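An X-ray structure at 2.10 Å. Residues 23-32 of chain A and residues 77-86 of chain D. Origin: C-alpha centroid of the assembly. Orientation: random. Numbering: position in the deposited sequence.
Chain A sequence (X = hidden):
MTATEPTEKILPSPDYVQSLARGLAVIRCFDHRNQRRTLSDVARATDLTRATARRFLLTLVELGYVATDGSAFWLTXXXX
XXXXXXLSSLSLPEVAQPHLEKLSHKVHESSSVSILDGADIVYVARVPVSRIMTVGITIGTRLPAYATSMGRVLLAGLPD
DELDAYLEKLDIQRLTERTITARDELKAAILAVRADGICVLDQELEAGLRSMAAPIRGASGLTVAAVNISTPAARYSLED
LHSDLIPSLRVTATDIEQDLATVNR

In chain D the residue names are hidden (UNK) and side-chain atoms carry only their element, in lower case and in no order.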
# COMPACT_ATOMS: atom_id res chain seq x y z
N GLY A 23 -16.20 8.73 -15.89
CA GLY A 23 -16.65 8.04 -14.67
C GLY A 23 -15.56 7.95 -13.59
O GLY A 23 -15.87 8.10 -12.39
N LEU A 24 -14.31 7.69 -14.01
CA LEU A 24 -13.21 7.62 -13.05
C LEU A 24 -12.91 8.98 -12.43
O LEU A 24 -12.57 9.05 -11.25
CB LEU A 24 -11.94 6.99 -13.71
CG LEU A 24 -12.15 5.51 -14.12
CD1 LEU A 24 -10.99 5.01 -14.96
CD2 LEU A 24 -12.31 4.65 -12.89
N ALA A 25 -12.99 10.06 -13.24
CA ALA A 25 -12.74 11.41 -12.76
C ALA A 25 -13.77 11.78 -11.73
O ALA A 25 -13.46 12.50 -10.78
CB ALA A 25 -12.72 12.45 -13.93
N VAL A 26 -14.99 11.31 -11.90
CA VAL A 26 -16.04 11.53 -10.92
C VAL A 26 -15.70 10.82 -9.57
O VAL A 26 -15.77 11.42 -8.50
CB VAL A 26 -17.45 11.10 -11.47
CG1 VAL A 26 -18.49 11.06 -10.37
CG2 VAL A 26 -17.92 12.01 -12.67
N ILE A 27 -15.23 9.59 -9.61
CA ILE A 27 -14.86 8.89 -8.37
C ILE A 27 -13.71 9.66 -7.74
O ILE A 27 -13.73 9.89 -6.52
CB ILE A 27 -14.36 7.42 -8.65
CG1 ILE A 27 -15.52 6.54 -9.11
CG2 ILE A 27 -13.67 6.82 -7.40
CD1 ILE A 27 -15.10 5.15 -9.58
N ARG A 28 -12.73 10.10 -8.55
CA ARG A 28 -11.53 10.79 -8.01
C ARG A 28 -11.83 12.19 -7.42
O ARG A 28 -11.00 12.75 -6.69
CB ARG A 28 -10.45 11.01 -9.11
CG ARG A 28 -9.85 9.76 -9.71
CD ARG A 28 -8.69 9.22 -8.99
NE ARG A 28 -7.62 10.19 -8.66
CZ ARG A 28 -6.46 10.28 -9.30
NH1 ARG A 28 -6.21 9.51 -10.35
NH2 ARG A 28 -5.53 11.14 -8.89
N CYS A 29 -12.97 12.78 -7.76
CA CYS A 29 -13.24 14.14 -7.29
C CYS A 29 -13.65 14.22 -5.80
O CYS A 29 -13.68 15.30 -5.24
CB CYS A 29 -14.22 14.91 -8.23
SG CYS A 29 -15.95 14.59 -7.81
N PHE A 30 -13.90 13.07 -5.16
CA PHE A 30 -14.05 12.99 -3.69
C PHE A 30 -12.71 12.89 -2.92
O PHE A 30 -11.78 12.19 -3.32
CB PHE A 30 -15.03 11.86 -3.32
CG PHE A 30 -16.35 11.97 -4.06
CD1 PHE A 30 -16.51 11.37 -5.29
CD2 PHE A 30 -17.40 12.74 -3.55
CE1 PHE A 30 -17.69 11.51 -6.05
CE2 PHE A 30 -18.64 12.89 -4.30
CZ PHE A 30 -18.78 12.25 -5.52
N ASP A 31 -12.59 13.62 -1.85
CA ASP A 31 -11.39 13.55 -1.06
C ASP A 31 -11.63 14.16 0.31
O ASP A 31 -12.79 14.37 0.73
CB ASP A 31 -10.24 14.25 -1.78
CG ASP A 31 -10.59 15.68 -2.17
OD1 ASP A 31 -11.45 16.33 -1.50
OD2 ASP A 31 -10.02 16.15 -3.17
N HIS A 32 -10.52 14.46 1.00
CA HIS A 32 -10.63 14.92 2.37
C HIS A 32 -11.40 16.25 2.47
O HIS A 32 -12.22 16.45 3.38
CB HIS A 32 -9.23 15.06 3.01
CG HIS A 32 -9.27 15.75 4.32
ND1 HIS A 32 -9.62 15.11 5.49
CD2 HIS A 32 -9.03 17.04 4.66
CE1 HIS A 32 -9.58 15.97 6.49
NE2 HIS A 32 -9.21 17.15 6.02
N UNK D 77 -0.11 1.35 -9.42
CA UNK D 77 -0.44 1.93 -8.15
C UNK D 77 -1.36 3.15 -8.27
O UNK D 77 -2.00 3.49 -7.29
c UNK D 77 1.87 1.26 -8.17
c UNK D 77 0.94 2.33 -7.60
c UNK D 77 1.36 1.22 -9.59
N UNK D 78 -1.45 3.78 -9.45
CA UNK D 78 -2.40 4.92 -9.61
C UNK D 78 -3.85 4.41 -9.37
O UNK D 78 -4.69 5.18 -8.98
n UNK D 78 0.06 9.10 -13.70
n UNK D 78 -1.65 7.72 -13.00
n UNK D 78 -2.08 9.90 -13.76
c UNK D 78 -1.23 8.90 -13.49
c UNK D 78 -3.24 6.73 -11.27
c UNK D 78 -2.23 5.61 -10.99
c UNK D 78 -3.05 7.35 -12.72
N UNK D 79 -4.11 3.13 -9.57
CA UNK D 79 -5.46 2.55 -9.25
C UNK D 79 -5.83 2.76 -7.77
O UNK D 79 -7.03 2.92 -7.44
c UNK D 79 -6.90 0.40 -9.08
c UNK D 79 -5.58 0.95 -11.23
c UNK D 79 -5.60 1.08 -9.66
N UNK D 80 -4.81 2.82 -6.89
CA UNK D 80 -5.02 3.10 -5.46
C UNK D 80 -5.65 4.46 -5.24
O UNK D 80 -6.29 4.65 -4.24
c UNK D 80 -3.73 3.01 -4.69
c UNK D 80 -3.10 1.60 -4.64
c UNK D 80 -1.62 1.64 -4.13
c UNK D 80 -3.89 0.72 -3.71
N UNK D 81 -5.53 5.41 -6.18
CA UNK D 81 -6.23 6.73 -5.98
C UNK D 81 -7.78 6.61 -6.00
O UNK D 81 -8.51 7.52 -5.55
c UNK D 81 -5.79 7.74 -7.08
o UNK D 81 -4.33 8.92 -5.04
o UNK D 81 -2.43 9.00 -6.13
c UNK D 81 -4.27 7.95 -7.28
c UNK D 81 -3.64 8.67 -6.07
N UNK D 82 -8.28 5.53 -6.57
CA UNK D 82 -9.76 5.36 -6.63
C UNK D 82 -10.26 4.99 -5.24
O UNK D 82 -11.02 5.73 -4.65
c UNK D 82 -10.74 5.87 -9.58
c UNK D 82 -10.16 4.29 -7.65
c UNK D 82 -9.82 4.72 -9.08
c UNK D 82 -9.92 3.48 -9.99
N UNK D 83 -9.77 3.86 -4.72
CA UNK D 83 -10.01 3.49 -3.31
C UNK D 83 -9.67 4.61 -2.33
O UNK D 83 -10.39 4.77 -1.36
N UNK D 84 -8.59 5.38 -2.58
CA UNK D 84 -8.19 6.39 -1.60
C UNK D 84 -9.15 7.59 -1.59
O UNK D 84 -9.20 8.32 -0.62
c UNK D 84 -5.50 7.48 1.76
c UNK D 84 -6.02 8.96 -0.53
c UNK D 84 -6.23 7.60 -0.56
o UNK D 84 -4.86 9.39 3.02
c UNK D 84 -5.97 6.88 0.59
c UNK D 84 -5.31 8.83 1.80
c UNK D 84 -6.75 6.91 -1.80
c UNK D 84 -5.56 9.61 0.68
N UNK D 85 -9.87 7.81 -2.69
CA UNK D 85 -10.89 8.89 -2.72
C UNK D 85 -11.99 8.55 -1.71
O UNK D 85 -12.48 9.42 -0.97
o UNK D 85 -10.43 9.41 -5.06
c UNK D 85 -11.47 9.02 -4.14
N UNK D 86 -12.38 7.28 -1.69
CA UNK D 86 -13.27 6.77 -0.65
C UNK D 86 -12.67 6.97 0.74
O UNK D 86 -13.22 7.69 1.57
c UNK D 86 -15.69 3.42 2.35
c UNK D 86 -15.63 4.98 0.56
c UNK D 86 -13.71 3.65 1.04
o UNK D 86 -16.37 2.82 3.39
c UNK D 86 -16.31 4.38 1.60
c UNK D 86 -14.32 4.63 0.26
c UNK D 86 -13.57 5.29 -0.88
c UNK D 86 -14.39 3.04 2.08
O HOH W 1 -9.71 11.81 -4.64

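Position 77 of chain D carries three carbons that close a ring onto its own backbone nitrogen, and nothing of the chain A stretch is near: this is Pro D77, opening a 3-10 turn. At 78 a chain of three carbons leads to a nitrogen and then to a carbon bearing two more nitrogens, a guanidinium. Its second side-chain carbon lies 4.2 Å from NH1 of Arg A28, and the residue is Arg D78. Position 79 has one carbon carrying two others, and its CA-to-CB bond points away from the chain A stretch: Val D79. Position 80 shows four carbons forked at the second, out of reach of the contact: Leu D80.

At 81 three carbons end in two oxygens, a carboxylate one carbon longer than aspartate's. The CA-to-CB bond points toward the chain A stretch, but the acid end leads away. What meets the partner is therefore aliphatic: CB of 81 sits 3.4 Å from CZ of Arg A28, over one face of the guanidinium. This is Glu D81. Position 82 again has four carbons forked at the second. One methyl of 82 lies 3.8 Å from CG2 of Ile A27 and 3.9 Å from CD2 of Leu A24, with CD of Arg A28 at 4.0 Å from the same methyl; the residue is Leu D82.

Position 83 has no side-chain atoms: Gly D83. At 84 one carbon leads to a six-carbon ring bearing an oxygen, and the ring makes no contact with the chain A stretch: Tyr D84. Position 85 offers one carbon and one oxygen, without the extra methyl of threonine. CB of 85 lies 3.3 Å from O of Phe A30 and 3.4 Å from O of Ile A27, and the residue is Ser D85. Position 86 repeats the carbon, ring and oxygen pattern, its CA-to-CB bond pointing away from the chain A stretch: Tyr D86.

The contact works by spacing. Positions 78, 81, 82 and 85 meet the partner, and the helix axes approach to 9.2 Å at 42°. Leu D82 supplies the apolar part, while Ser D85 is small enough to let backbone approach backbone, with its CA 5.0 Å from CA of Asp A31. The serine hydroxyl is turned back on its own helix, OG of Ser D85 donating to O of Glu D81 at 2.7 Å. No direct hydrogen bond crosses between the stretches; instead water 1 donates to OG of Ser D85 at 2.5 Å and its oxygen lies within hydrogen-bonding distance of O of Arg A28 (2.6 Å) and O of Phe A30 (2.5 Å), linking the serine to the chain A backbone.

Chain D 77-86: PRVLELGYSY
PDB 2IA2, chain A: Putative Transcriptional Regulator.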